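Local coordinates for conserved hypothetical protein BatB (Bacteroides thetaiotaomicron, PDB 3IBS) that is of unknown function but carries a von Willebrand factor type A domain that binds a magnesium ion, in a protein that is probably membrane-anchored, at residues Ser32-Ala37 against Glu80-Ser85; Gly54-Ala59 against Gly95-Leu100. All coordinates share one frame; numbering follows the deposited sequence.

Overall arrangement
Interactions 1 and 2 lie on the two faces of the central sheet of a von Willebrand factor type A domain, their centres 15 Å apart. Strand 52-58 joins them: Ile56 and Phe58 turn to helix 94-102 in interaction 2, while Val57 points away from that helix and meets Ile82 of interaction 1. Direct packing links the two contacts, with Ile82 CD1 lying 3.4 Å from CE of selenomethionine Met55 and 3.8 Å from Val57 CG1. Both lie near the magnesium ion, which Ser21 and Ser23 bind: the side chain of Pro84 is about 9 Å from it and that of Phe58 about 7 Å.

Interaction 1 (Ser32-Ala37 against Glu80-Ser85); sequences SRLEKA and ESISPS
Leu34, in the first turn of helix 33-46, reaches across to the prolyl ring of Pro84 and carries nearly all of this small, purely apolar contact, which buries 113 Å² in all. The anti torsion about CA-CB (chi1 -179°) turns the isobutyl group of the leucine toward the loop with CD2 leading, and Leu34 CD2 lies 3.7 Å from Pro84 CD and 4.1 Å from Pro84 CG. The same methyl comes to 4.2 Å from Ser83 CA, touching the backbone just before the proline. This is the tight part. The second branch fits more loosely, Leu34 CD1 approaching Ile82 CG2 only to 4.4 Å. Leu34 and Ile82 are both buried and both rest on Leu18 of strand 13-19, which ties helix and loop to the same face of the sheet.

Towards solvent the character changes to polar. Ser83 is partly exposed and barely touches the helix; its OG instead accepts a hydrogen bond from Ser85 OG, 3.0 Å away, within the loop's own turn. Ile82 O is bonded by Lys38 NZ, a further tie between this loop and helix 33-46.

The helix start that presents Leu34 is fixed by an N-cap: Ser32 OG accepts from Glu35 N at 3.0 Å, with a fairly straight N-H...O angle of 161°. Next to it, Arg33 takes no part in this contact and forms salt bridges with Asp28 and Asp120, a magnesium-site residue of this protein that does not ligate the ion in this chain. The side chain of Pro84 is about 7 Å from that of Ser21, a ligand of the magnesium ion. Helix start and loop thus meet at the metal-bearing end of the sheet, which with its DxSxS loop forms the metal-ion-dependent adhesion site (MIDAS) of the von Willebrand factor type A fold.

Interaction 2 (Gly54-Ala59 against Gly95-Leu100); sequences GMIVFA and GEAINL
Ile56 lies against Ala97 and Leu100 on the inward side of helix 94-102, and the contact is mostly apolar packing. Ile56 CD1 is 3.9 Å from Leu100 CG, and the two branched side chains also meet where Ile56 CG1 comes 3.9 Å from Leu100 CD2. Ile56 CG2, the other branch, reaches Ala97 CB at 4.0 Å. The Ile56 CD1 methyl also sits 3.7 Å from the carbonyl oxygen Ala97 O, a van der Waals contact.

Strand 54-58 and helix 95-100 run nearly antiparallel (160°) with axes 8.8 Å apart, as in the Rossmann-like alpha/beta sandwich of von Willebrand factor type A domains, where helices cover both faces of a mainly parallel sheet. The small Ala97 faces the strand where the backbones come nearest, and it also touches Ala17 and Ala62 of the neighbouring strands.

Methyl-ring contact makes up the rest. Phe58 CG stands between its own backbone N and carbonyl carbon (chi1 71°), which places the ring beside Ala97, with Phe58 CD2 3.6 Å from Ala97 CB; the methyl approaches obliquely. Phe58 also packs on Asp19, in the DxSxS stretch that supplies the magnesium ligands Ser21 and Ser23.

Interaction 1 (Ser32-Ala37 against Glu80-Ser85)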
ATOM      1  N   SER A  32      -3.476  -6.676 -10.904  1.00 12.21           N
ATOM      2  CA  SER A  32      -2.776  -5.387 -10.942  1.00 11.63           C
ATOM      3  C   SER A  32      -3.350  -4.656 -12.151  1.00 11.41           C
ATOM      4  O   SER A  32      -4.091  -5.263 -12.921  1.00 11.04           O
ATOM      5  CB  SER A  32      -1.262  -5.571 -11.139  1.00 11.90           C
ATOM      6  OG  SER A  32      -0.956  -6.143 -12.422  1.00 11.63           O
ATOM      7  N   ARG A  33      -3.014  -3.375 -12.318  1.00 10.20           N
ATOM      8  CA  ARG A  33      -3.473  -2.614 -13.464  1.00  9.58           C
ATOM      9  C   ARG A  33      -2.997  -3.299 -14.741  1.00  9.79           C
ATOM     10  O   ARG A  33      -3.761  -3.461 -15.683  1.00  9.76           O
ATOM     11  CB  ARG A  33      -2.968  -1.174 -13.414  1.00  9.08           C
ATOM     12  CG  ARG A  33      -3.549  -0.351 -12.256  1.00  7.51           C
ATOM     13  CD  ARG A  33      -3.036   1.056 -12.286  1.00  7.86           C
ATOM     14  NE  ARG A  33      -3.467   1.795 -11.095  1.00  5.42           N
ATOM     15  CZ  ARG A  33      -3.030   3.002 -10.766  1.00  6.26           C
ATOM     16  NH1 ARG A  33      -2.153   3.631 -11.555  1.00  3.87           N
ATOM     17  NH2 ARG A  33      -3.473   3.581  -9.645  1.00  4.42           N
ATOM     18  N   LEU A  34      -1.727  -3.692 -14.769  1.00  9.10           N
ATOM     19  CA  LEU A  34      -1.161  -4.301 -15.962  1.00  9.27           C
ATOM     20  C   LEU A  34      -1.749  -5.687 -16.244  1.00  9.13           C
ATOM     21  O   LEU A  34      -2.067  -6.011 -17.394  1.00  8.64           O
ATOM     22  CB  LEU A  34       0.367  -4.410 -15.840  1.00  9.00           C
ATOM     23  CG  LEU A  34       1.099  -5.020 -17.028  1.00  9.66           C
ATOM     24  CD1 LEU A  34       0.698  -4.379 -18.382  1.00  7.91           C
ATOM     25  CD2 LEU A  34       2.612  -4.942 -16.816  1.00 12.04           C
ATOM     26  N   GLU A  35      -1.864  -6.507 -15.206  1.00  9.04           N
ATOM     27  CA  GLU A  35      -2.313  -7.893 -15.404  1.00 10.23           C
ATOM     28  C   GLU A  35      -3.806  -7.946 -15.784  1.00  9.86           C
ATOM     29  O   GLU A  35      -4.216  -8.765 -16.611  1.00  9.65           O
ATOM     30  CB  GLU A  35      -1.950  -8.771 -14.201  1.00  9.55           C
ATOM     31  CG  GLU A  35      -1.881 -10.252 -14.492  1.00 16.15           C
ATOM     32  CD  GLU A  35      -0.831 -10.621 -15.561  1.00 20.04           C
ATOM     33  OE1 GLU A  35      -1.034 -11.661 -16.206  1.00 24.07           O
ATOM     34  OE2 GLU A  35       0.177  -9.883 -15.770  1.00 21.81           O
ATOM     35  N   LYS A  36      -4.595  -7.054 -15.195  1.00 10.67           N
ATOM     36  CA  LYS A  36      -5.982  -6.825 -15.601  1.00 11.28           C
ATOM     37  C   LYS A  36      -6.054  -6.365 -17.063  1.00 12.41           C
ATOM     38  O   LYS A  36      -6.882  -6.857 -17.835  1.00 12.79           O
ATOM     39  CB  LYS A  36      -6.644  -5.785 -14.692  1.00 12.45           C
ATOM     40  CG  LYS A  36      -8.074  -5.326 -15.139  1.00 14.43           C
ATOM     41  CD  LYS A  36      -9.084  -6.460 -15.012  1.00 16.92           C
ATOM     42  CE  LYS A  36     -10.498  -6.030 -15.421  1.00 19.96           C
ATOM     43  NZ  LYS A  36     -11.511  -7.060 -14.954  1.00 21.88           N
ATOM     44  N   ALA A  37      -5.186  -5.442 -17.462  1.00 12.13           N
ATOM     45  CA  ALA A  37      -5.152  -5.038 -18.870  1.00 12.97           C
ATOM     46  C   ALA A  37      -4.874  -6.229 -19.796  1.00 12.72           C
ATOM     47  O   ALA A  37      -5.481  -6.358 -20.841  1.00 13.30           O
ATOM     48  CB  ALA A  37      -4.102  -3.957 -19.088  1.00 12.47           C
ATOM     49  N   GLU A  80       1.560 -12.481 -23.121  1.00 23.93           N
ATOM     50  CA  GLU A  80       2.066 -13.071 -21.880  1.00 24.83           C
ATOM     51  C   GLU A  80       3.469 -12.585 -21.489  1.00 24.14           C
ATOM     52  O   GLU A  80       3.790 -12.470 -20.298  1.00 24.00           O
ATOM     53  CB  GLU A  80       1.978 -14.616 -21.953  1.00 25.76           C
ATOM     54  CG  GLU A  80       3.028 -15.398 -21.147  1.00 29.77           C
ATOM     55  CD  GLU A  80       4.393 -15.494 -21.861  1.00 36.35           C
ATOM     56  OE1 GLU A  80       4.435 -15.647 -23.118  1.00 37.87           O
ATOM     57  OE2 GLU A  80       5.428 -15.420 -21.152  1.00 38.63           O
ATOM     58  N   SER A  81       4.305 -12.289 -22.479  1.00 23.54           N
ATOM     59  CA  SER A  81       5.681 -11.874 -22.204  1.00 22.73           C
ATOM     60  C   SER A  81       5.808 -10.384 -21.786  1.00 21.99           C
ATOM     61  O   SER A  81       6.892  -9.928 -21.405  1.00 22.53           O
ATOM     62  CB  SER A  81       6.567 -12.185 -23.418  1.00 23.28           C
ATOM     63  OG  SER A  81       6.453 -11.160 -24.405  1.00 26.31           O
ATOM     64  N   ILE A  82       4.708  -9.633 -21.848  1.00 20.01           N
ATOM     65  CA  ILE A  82       4.727  -8.211 -21.515  1.00 18.73           C
ATOM     66  C   ILE A  82       4.942  -7.948 -20.011  1.00 18.51           C
ATOM     67  O   ILE A  82       4.225  -8.485 -19.175  1.00 17.58           O
ATOM     68  CB  ILE A  82       3.445  -7.485 -22.030  1.00 18.58           C
ATOM     69  CG1 ILE A  82       3.420  -7.510 -23.573  1.00 17.56           C
ATOM     70  CG2 ILE A  82       3.377  -6.040 -21.488  1.00 17.17           C
ATOM     71  CD1 ILE A  82       2.153  -6.996 -24.208  1.00 16.11           C
ATOM     72  N   SER A  83       5.954  -7.144 -19.690  1.00 18.43           N
ATOM     73  CA  SER A  83       6.168  -6.651 -18.322  1.00 18.39           C
ATOM     74  C   SER A  83       6.944  -5.327 -18.391  1.00 18.19           C
ATOM     75  O   SER A  83       7.533  -5.023 -19.428  1.00 18.53           O
ATOM     76  CB  SER A  83       6.924  -7.691 -17.489  1.00 18.44           C
ATOM     77  OG  SER A  83       8.294  -7.693 -17.826  1.00 18.78           O
ATOM     78  N   PRO A  84       6.953  -4.533 -17.295  1.00 18.14           N
ATOM     79  CA  PRO A  84       7.613  -3.222 -17.290  1.00 17.25           C
ATOM     80  C   PRO A  84       9.105  -3.253 -17.645  1.00 17.38           C
ATOM     81  O   PRO A  84       9.630  -2.270 -18.150  1.00 16.53           O
ATOM     82  CB  PRO A  84       7.426  -2.750 -15.836  1.00 17.41           C
ATOM     83  CG  PRO A  84       6.131  -3.394 -15.433  1.00 18.58           C
ATOM     84  CD  PRO A  84       6.241  -4.780 -16.022  1.00 17.74           C
ATOM     85  N   SER A  85       9.784  -4.360 -17.365  1.00 17.60           N
ATOM     86  CA  SER A  85      11.214  -4.478 -17.685  1.00 18.04           C
ATOM     87  C   SER A  85      11.505  -4.439 -19.198  1.00 18.03           C
ATOM     88  O   SER A  85      12.645  -4.221 -19.601  1.00 18.31           O
ATOM     89  CB  SER A  85      11.801  -5.730 -17.046  1.00 18.16           C
ATOM     90  OG  SER A  85      11.118  -6.867 -17.528  1.00 19.86           O
TER

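Interaction 2 (Gly54-Ala59 against Gly95-Leu100)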
ATOM      1  N   GLY A  54      -2.613  -5.631 -33.513  1.00 12.86           N
ATOM      2  CA  GLY A  54      -1.207  -5.327 -33.240  1.00 13.27           C
ATOM      3  C   GLY A  54      -1.087  -4.776 -31.834  1.00 12.99           C
ATOM      4  O   GLY A  54      -2.092  -4.410 -31.218  1.00 13.27           O
HETATM    5  N   MSE A  55       0.126  -4.734 -31.308  1.00 12.68           N
HETATM    6  CA  MSE A  55       0.331  -4.221 -29.953  1.00 14.67           C
HETATM    7  C   MSE A  55       1.605  -3.408 -29.847  1.00 14.07           C
HETATM    8  O   MSE A  55       2.659  -3.775 -30.411  1.00 13.69           O
HETATM    9  CB  MSE A  55       0.407  -5.360 -28.928  1.00 14.79           C
HETATM   10  CG  MSE A  55      -0.810  -6.296 -28.920  1.00 20.89           C
HETATM   11 SE   MSE A  55      -0.549  -7.751 -27.608  0.80 33.40          SE
HETATM   12  CE  MSE A  55      -0.657  -6.535 -26.119  1.00 24.55           C
ATOM     13  N   ILE A  56       1.495  -2.321 -29.100  1.00 13.46           N
ATOM     14  CA  ILE A  56       2.615  -1.440 -28.783  1.00 13.03           C
ATOM     15  C   ILE A  56       2.656  -1.364 -27.273  1.00 13.53           C
ATOM     16  O   ILE A  56       1.598  -1.344 -26.647  1.00 13.86           O
ATOM     17  CB  ILE A  56       2.331  -0.036 -29.345  1.00 13.21           C
ATOM     18  CG1 ILE A  56       2.558  -0.031 -30.857  1.00 12.63           C
ATOM     19  CG2 ILE A  56       3.162   1.049 -28.640  1.00 13.23           C
ATOM     20  CD1 ILE A  56       1.810   1.060 -31.564  1.00  9.94           C
ATOM     21  N   VAL A  57       3.855  -1.398 -26.689  1.00 13.24           N
ATOM     22  CA  VAL A  57       4.003  -1.150 -25.268  1.00 13.64           C
ATOM     23  C   VAL A  57       4.722   0.195 -25.106  1.00 14.42           C
ATOM     24  O   VAL A  57       5.508   0.591 -25.979  1.00 14.50           O
ATOM     25  CB  VAL A  57       4.709  -2.320 -24.521  1.00 13.66           C
ATOM     26  CG1 VAL A  57       3.815  -3.574 -24.501  1.00 13.59           C
ATOM     27  CG2 VAL A  57       6.062  -2.667 -25.180  1.00 12.35           C
ATOM     28  N   PHE A  58       4.402   0.933 -24.044  1.00 14.62           N
ATOM     29  CA  PHE A  58       5.070   2.219 -23.830  1.00 14.94           C
ATOM     30  C   PHE A  58       5.274   2.536 -22.368  1.00 15.29           C
ATOM     31  O   PHE A  58       4.506   2.107 -21.474  1.00 14.74           O
ATOM     32  CB  PHE A  58       4.320   3.374 -24.533  1.00 14.95           C
ATOM     33  CG  PHE A  58       2.987   3.736 -23.896  1.00 15.58           C
ATOM     34  CD1 PHE A  58       2.922   4.707 -22.876  1.00 15.13           C
ATOM     35  CD2 PHE A  58       1.810   3.131 -24.327  1.00 14.03           C
ATOM     36  CE1 PHE A  58       1.705   5.055 -22.295  1.00 14.56           C
ATOM     37  CE2 PHE A  58       0.582   3.471 -23.766  1.00 14.21           C
ATOM     38  CZ  PHE A  58       0.512   4.422 -22.742  1.00 13.92           C
ATOM     39  N   ALA A  59       6.336   3.292 -22.128  1.00 15.23           N
ATOM     40  CA  ALA A  59       6.487   3.992 -20.881  1.00 15.37           C
ATOM     41  C   ALA A  59       7.092   5.340 -21.267  1.00 15.87           C
ATOM     42  O   ALA A  59       6.398   6.168 -21.852  1.00 16.68           O
ATOM     43  CB  ALA A  59       7.363   3.175 -19.895  1.00 15.02           C
ATOM     44  N   GLY A  95       1.400   9.945 -26.623  1.00 15.30           N
ATOM     45  CA  GLY A  95       1.507  10.534 -27.967  1.00 15.48           C
ATOM     46  C   GLY A  95       2.411   9.751 -28.906  1.00 15.49           C
ATOM     47  O   GLY A  95       2.006   9.420 -30.026  1.00 15.80           O
ATOM     48  N   GLU A  96       3.629   9.449 -28.451  1.00 15.13           N
ATOM     49  CA  GLU A  96       4.541   8.591 -29.200  1.00 16.07           C
ATOM     50  C   GLU A  96       3.896   7.230 -29.552  1.00 15.47           C
ATOM     51  O   GLU A  96       4.046   6.745 -30.680  1.00 15.31           O
ATOM     52  CB  GLU A  96       5.860   8.389 -28.435  1.00 16.88           C
ATOM     53  CG  GLU A  96       6.723   9.654 -28.316  1.00 21.06           C
ATOM     54  CD  GLU A  96       7.999   9.440 -27.493  1.00 27.83           C
ATOM     55  OE1 GLU A  96       8.480   8.292 -27.397  1.00 30.95           O
ATOM     56  OE2 GLU A  96       8.531  10.425 -26.933  1.00 31.41           O
ATOM     57  N   ALA A  97       3.150   6.642 -28.612  1.00 14.06           N
ATOM     58  CA  ALA A  97       2.518   5.341 -28.866  1.00 13.82           C
ATOM     59  C   ALA A  97       1.417   5.445 -29.929  1.00 13.65           C
ATOM     60  O   ALA A  97       1.365   4.640 -30.858  1.00 13.20           O
ATOM     61  CB  ALA A  97       1.992   4.703 -27.561  1.00 12.81           C
ATOM     62  N   ILE A  98       0.572   6.474 -29.815  1.00 13.44           N
ATOM     63  CA  ILE A  98      -0.477   6.716 -30.797  1.00 13.13           C
ATOM     64  C   ILE A  98       0.120   6.983 -32.169  1.00 13.25           C
ATOM     65  O   ILE A  98      -0.397   6.468 -33.171  1.00 13.74           O
ATOM     66  CB  ILE A  98      -1.418   7.898 -30.373  1.00 12.51           C
ATOM     67  CG1 ILE A  98      -2.237   7.521 -29.131  1.00 12.85           C
ATOM     68  CG2 ILE A  98      -2.367   8.307 -31.526  1.00 13.81           C
ATOM     69  CD1 ILE A  98      -3.072   8.702 -28.545  1.00 10.42           C
ATOM     70  N   ASN A  99       1.184   7.789 -32.224  1.00 13.21           N
ATOM     71  CA  ASN A  99       1.837   8.128 -33.507  1.00 13.86           C
ATOM     72  C   ASN A  99       2.449   6.877 -34.132  1.00 13.77           C
ATOM     73  O   ASN A  99       2.343   6.673 -35.341  1.00 13.35           O
ATOM     74  CB  ASN A  99       2.928   9.184 -33.338  1.00 13.33           C
ATOM     75  CG  ASN A  99       2.373  10.585 -33.114  1.00 17.34           C
ATOM     76  OD1 ASN A  99       1.186  10.889 -33.395  1.00 18.90           O
ATOM     77  ND2 ASN A  99       3.241  11.459 -32.626  1.00 15.57           N
ATOM     78  N   LEU A 100       3.083   6.037 -33.303  1.00 13.71           N
ATOM     79  CA  LEU A 100       3.618   4.760 -33.795  1.00 13.81           C
ATOM     80  C   LEU A 100       2.474   3.864 -34.301  1.00 14.23           C
ATOM     81  O   LEU A 100       2.581   3.225 -35.356  1.00 13.81           O
ATOM     82  CB  LEU A 100       4.424   4.049 -32.698  1.00 13.95           C
ATOM     83  CG  LEU A 100       5.024   2.656 -32.981  1.00 13.90           C
ATOM     84  CD1 LEU A 100       5.998   2.667 -34.206  1.00 13.82           C
ATOM     85  CD2 LEU A 100       5.721   2.117 -31.713  1.00 12.31           C
TER